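Side-chain contacts in 3-oxoacyl-[acyl-carrier-protein] synthase 3 (Micrococcus luteus NCTC 2665, PDB 4EWP), which probably catalyses the condensation of acetyl-CoA with malonyl-ACP that initiates fatty acid synthesis: residues A21-N26 with M316-E321; G125-V130 with A310-A315. One frame throughout, in Å; residues are numbered along the deposited sequence.

How the contacts relate
Both contacts use helix 311-322, one of the two central helices of the thiolase fold. Residues 310-315, at its start, meet helix 125-138 in contact 2; residues 316-321, further along, meet the end of strand 13-22 and the loop after it in contact 1. The two centres lie about 13 Å apart, contact 2 only about 4 Å from the centre of the chain and contact 1 about 13 Å from it. Along the sequence contact 2 is nested within the loop closed by contact 1. The contacts touch at several points, among them Ala21 CB on Leu314 CD2 and Met316 CE on Tyr126 OH. Together they tie the N-terminal half, with one five-stranded sheet, to the C-terminal half that carries the other.

Contact 1: A21-N26 with M316-E321; sequences AYRPAN and MHRLLE
Ala21 at the end of strand 13-22 rests its methyl group on the imidazole of His317, joining an edge strand of the N-terminal sheet of the thiolase fold to helix 311-322 of the C-terminal half. This is the tight part of the contact. Ala21 CB stands 3.6 Å from the centroid of the His317 ring and only 10° off its normal, a CH-pi contact over the face. A methyl suits the place because it is small enough to let the strand approach the ring closely. With CG anti to the backbone N (chi1 -177°), His317 brings its ring beneath that methyl, while Glu72 OE2 is hydrogen-bonded to His317 NE2 and Glu72 OE1 to the backbone N of Ala21, so one carboxylate fixes both partners.

The loose side begins at the other ring nitrogen. Water 1 lies at the edge of the imidazole, in its plane, 2.8 Å from His317 ND1, and accepts a longer hydrogen bond of 3.3 Å from Arg23 NH2. The partly exposed Arg23 thus reaches the histidine through solvent, not directly. Its guanidinium stands nearly perpendicular to that of Arg318, the planes 85° apart, and the two side chains cross at about a right angle. Two arginines suit this acidic place: Asp300 forms a salt bridge with NH1 of each, and Asp303 and Glu322 are further partners of Arg318. Across the segments the arginines meet by a single approach, Arg23 NH2 lying 3.7 Å from Arg318 CB.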
# COMPACT_ATOMS: atom_id res chain seq x y z
N ALA A 21 17.33 -2.59 12.02
CA ALA A 21 17.96 -1.83 10.95
C ALA A 21 18.69 -2.75 9.98
O ALA A 21 19.25 -3.77 10.36
CB ALA A 21 18.95 -0.81 11.55
N TYR A 22 18.67 -2.37 8.71
CA TYR A 22 19.58 -2.96 7.74
C TYR A 22 20.22 -1.82 6.95
O TYR A 22 19.51 -0.99 6.35
CB TYR A 22 18.87 -3.94 6.80
CG TYR A 22 19.82 -4.68 5.88
CD1 TYR A 22 20.34 -4.08 4.73
CD2 TYR A 22 20.22 -5.98 6.17
CE1 TYR A 22 21.23 -4.76 3.89
CE2 TYR A 22 21.10 -6.66 5.34
CZ TYR A 22 21.60 -6.05 4.21
OH TYR A 22 22.47 -6.76 3.41
N ARG A 23 21.54 -1.79 6.96
CA ARG A 23 22.31 -0.78 6.27
C ARG A 23 23.28 -1.45 5.32
O ARG A 23 24.17 -2.18 5.76
CB ARG A 23 23.12 0.05 7.26
CG ARG A 23 22.29 0.95 8.16
CD ARG A 23 23.19 1.82 9.00
NE ARG A 23 22.46 2.47 10.08
CZ ARG A 23 21.89 3.67 9.98
NH1 ARG A 23 21.96 4.34 8.83
NH2 ARG A 23 21.25 4.20 11.02
N PRO A 24 23.12 -1.22 4.01
CA PRO A 24 24.10 -1.71 3.03
C PRO A 24 25.51 -1.27 3.41
O PRO A 24 25.69 -0.16 3.91
CB PRO A 24 23.66 -1.03 1.74
CG PRO A 24 22.16 -0.88 1.92
CD PRO A 24 21.98 -0.53 3.37
N ALA A 25 26.50 -2.13 3.19
CA ALA A 25 27.88 -1.84 3.56
C ALA A 25 28.54 -0.84 2.64
O ALA A 25 29.58 -0.25 2.97
CB ALA A 25 28.71 -3.13 3.63
N ASN A 26 27.96 -0.64 1.46
CA ASN A 26 28.54 0.30 0.50
C ASN A 26 28.15 1.74 0.82
O ASN A 26 27.01 2.16 0.59
CB ASN A 26 28.16 -0.07 -0.94
CG ASN A 26 29.03 0.63 -1.96
OD1 ASN A 26 30.07 1.19 -1.62
ND2 ASN A 26 28.62 0.60 -3.23
N MET A 316 16.46 6.38 14.37
CA MET A 316 16.08 6.03 15.74
C MET A 316 17.02 4.96 16.26
O MET A 316 17.50 5.03 17.40
CB MET A 316 14.65 5.49 15.78
CG MET A 316 14.18 5.17 17.17
SD MET A 316 12.63 4.26 17.15
CE MET A 316 11.54 5.49 16.44
N HIS A 317 17.28 3.97 15.40
CA HIS A 317 18.19 2.88 15.73
C HIS A 317 19.58 3.42 16.07
O HIS A 317 20.20 2.99 17.05
CB HIS A 317 18.26 1.90 14.57
CG HIS A 317 19.11 0.69 14.84
ND1 HIS A 317 20.48 0.70 14.68
CD2 HIS A 317 18.78 -0.58 15.19
CE1 HIS A 317 20.96 -0.50 14.96
NE2 HIS A 317 19.95 -1.30 15.26
N ARG A 318 20.07 4.36 15.27
CA ARG A 318 21.38 4.94 15.53
C ARG A 318 21.38 5.78 16.81
O ARG A 318 22.34 5.76 17.56
CB ARG A 318 21.86 5.78 14.35
CG ARG A 318 23.22 6.43 14.59
CD ARG A 318 23.69 7.17 13.36
NE ARG A 318 25.01 7.77 13.55
CZ ARG A 318 25.68 8.43 12.60
NH1 ARG A 318 25.16 8.55 11.39
NH2 ARG A 318 26.87 8.95 12.86
N LEU A 319 20.29 6.50 17.05
CA LEU A 319 20.19 7.31 18.26
C LEU A 319 20.34 6.45 19.51
O LEU A 319 21.03 6.83 20.46
CB LEU A 319 18.84 8.03 18.29
CG LEU A 319 18.93 9.54 18.46
CD1 LEU A 319 20.03 10.09 17.57
CD2 LEU A 319 17.60 10.20 18.14
N LEU A 320 19.70 5.28 19.50
CA LEU A 320 19.68 4.41 20.67
C LEU A 320 21.01 3.71 20.89
O LEU A 320 21.42 3.50 22.03
CB LEU A 320 18.56 3.39 20.57
CG LEU A 320 17.20 4.06 20.77
CD1 LEU A 320 16.04 3.22 20.23
CD2 LEU A 320 17.00 4.46 22.23
N GLU A 321 21.69 3.34 19.81
CA GLU A 321 23.01 2.77 19.97
C GLU A 321 23.95 3.80 20.58
O GLU A 321 24.65 3.50 21.55
CB GLU A 321 23.55 2.23 18.65
CG GLU A 321 23.19 0.78 18.40
CD GLU A 321 24.08 0.15 17.36
OE1 GLU A 321 24.94 0.87 16.80
OE2 GLU A 321 23.93 -1.07 17.11
O HOH W 1 22.38 2.22 13.38

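Contact 2: G125-V130 with A310-A315; sequences GYCYGV and ASIPLA
Tyr126 lays one face of its ring against Pro313, where helix 125-138 packs on helix 311-322, two helices at the core of the thiolase fold. The axes of segments 125-130 and 311-315 approach to 9.9 Å at 84°, almost perpendicular, so a handful of side chains near the crossing carry the contact. Pro313 CD sits over the ring centre, 3.8 Å from the centroid and 13° off the normal, as a CH-pi contact; early in its helix, a proline offers a compact hydrocarbon ring where its missing N-H costs little. Ile312 crosses the tyrosine at about a right angle and brings its CG2 branch obliquely to within 3.5 Å of Tyr126 CE1. With CG1 beside the backbone N (chi1 -71°), the other branch ends at CD1, 3.8 Å from Cys127 SG, so the beta-branched residue serves two neighbours at once.

The next shell fixes the ring. Val130, one turn on, places CG2 3.6 Å above the opposite face, toward the rim, and Gln333 hydrogen-bonds the buried hydroxyl, which suits a tyrosine to this place. Replacing Tyr126 with alanine would probably open a gap between Val130 and Pro313 and leave Gln333 without its hydroxyl partner. Beside Ile312 begins the probable active site: the side chain of His275, predicted to be catalytic, is about 4 Å from that of Ile312. Ser311 OG is hydrogen-bonded to ND1 of His275 and to the backbone N of Gln276.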
# COMPACT_ATOMS: atom_id res chain seq x y z
N GLY A 125 6.02 7.08 4.64
CA GLY A 125 5.53 5.71 4.70
C GLY A 125 5.68 5.01 6.05
O GLY A 125 4.79 4.24 6.46
N TYR A 126 6.79 5.23 6.73
CA TYR A 126 6.96 4.62 8.04
C TYR A 126 5.99 5.21 9.06
O TYR A 126 5.39 4.47 9.84
CB TYR A 126 8.40 4.75 8.51
CG TYR A 126 8.57 4.66 10.01
CD1 TYR A 126 8.58 5.80 10.79
CD2 TYR A 126 8.74 3.43 10.63
CE1 TYR A 126 8.75 5.73 12.15
CE2 TYR A 126 8.91 3.34 11.99
CZ TYR A 126 8.92 4.51 12.74
OH TYR A 126 9.08 4.46 14.11
N CYS A 127 5.81 6.53 9.05
CA CYS A 127 4.84 7.17 9.96
C CYS A 127 3.39 6.78 9.65
O CYS A 127 2.56 6.70 10.56
CB CYS A 127 5.01 8.69 9.98
SG CYS A 127 6.48 9.24 10.91
N TYR A 128 3.08 6.55 8.37
CA TYR A 128 1.77 6.02 7.96
C TYR A 128 1.66 4.60 8.50
O TYR A 128 0.62 4.20 9.00
CB TYR A 128 1.60 6.02 6.42
CG TYR A 128 0.88 7.23 5.85
CD1 TYR A 128 1.41 8.52 5.97
CD2 TYR A 128 -0.32 7.08 5.16
CE1 TYR A 128 0.75 9.64 5.44
CE2 TYR A 128 -1.00 8.19 4.63
CZ TYR A 128 -0.46 9.46 4.76
OH TYR A 128 -1.13 10.54 4.23
N GLY A 129 2.75 3.83 8.39
CA GLY A 129 2.78 2.47 8.90
C GLY A 129 2.50 2.45 10.40
O GLY A 129 1.76 1.61 10.89
N VAL A 130 3.09 3.39 11.13
CA VAL A 130 2.93 3.42 12.57
C VAL A 130 1.49 3.79 12.93
O VAL A 130 0.91 3.21 13.84
CB VAL A 130 3.96 4.36 13.25
CG1 VAL A 130 3.60 4.63 14.71
CG2 VAL A 130 5.37 3.75 13.13
N ALA A 310 12.67 4.33 5.11
CA ALA A 310 13.62 3.73 6.02
C ALA A 310 14.19 4.77 6.98
O ALA A 310 14.72 4.42 8.04
CB ALA A 310 14.76 3.09 5.23
N SER A 311 14.10 6.05 6.60
CA SER A 311 14.96 7.04 7.25
C SER A 311 14.76 7.18 8.77
O SER A 311 15.73 7.20 9.53
CB SER A 311 14.88 8.40 6.55
OG SER A 311 13.85 9.21 7.08
N ILE A 312 13.51 7.24 9.21
CA ILE A 312 13.27 7.50 10.63
C ILE A 312 13.65 6.33 11.54
O ILE A 312 14.35 6.53 12.53
CB ILE A 312 11.82 7.94 10.88
CG1 ILE A 312 11.62 9.35 10.32
CG2 ILE A 312 11.49 7.89 12.37
CD1 ILE A 312 10.16 9.81 10.30
N PRO A 313 13.20 5.10 11.21
CA PRO A 313 13.62 4.00 12.09
C PRO A 313 15.13 3.78 12.06
O PRO A 313 15.70 3.44 13.11
CB PRO A 313 12.85 2.78 11.55
CG PRO A 313 12.42 3.16 10.14
CD PRO A 313 12.28 4.66 10.14
N LEU A 314 15.77 3.98 10.91
CA LEU A 314 17.23 3.89 10.85
C LEU A 314 17.88 4.89 11.80
O LEU A 314 18.81 4.55 12.53
CB LEU A 314 17.75 4.09 9.42
CG LEU A 314 17.70 2.91 8.44
CD1 LEU A 314 18.23 3.33 7.09
CD2 LEU A 314 18.50 1.71 8.99
N ALA A 315 17.38 6.13 11.80
CA ALA A 315 17.95 7.19 12.63
C ALA A 315 17.65 6.91 14.10
O ALA A 315 18.47 7.18 14.97
CB ALA A 315 17.39 8.54 12.23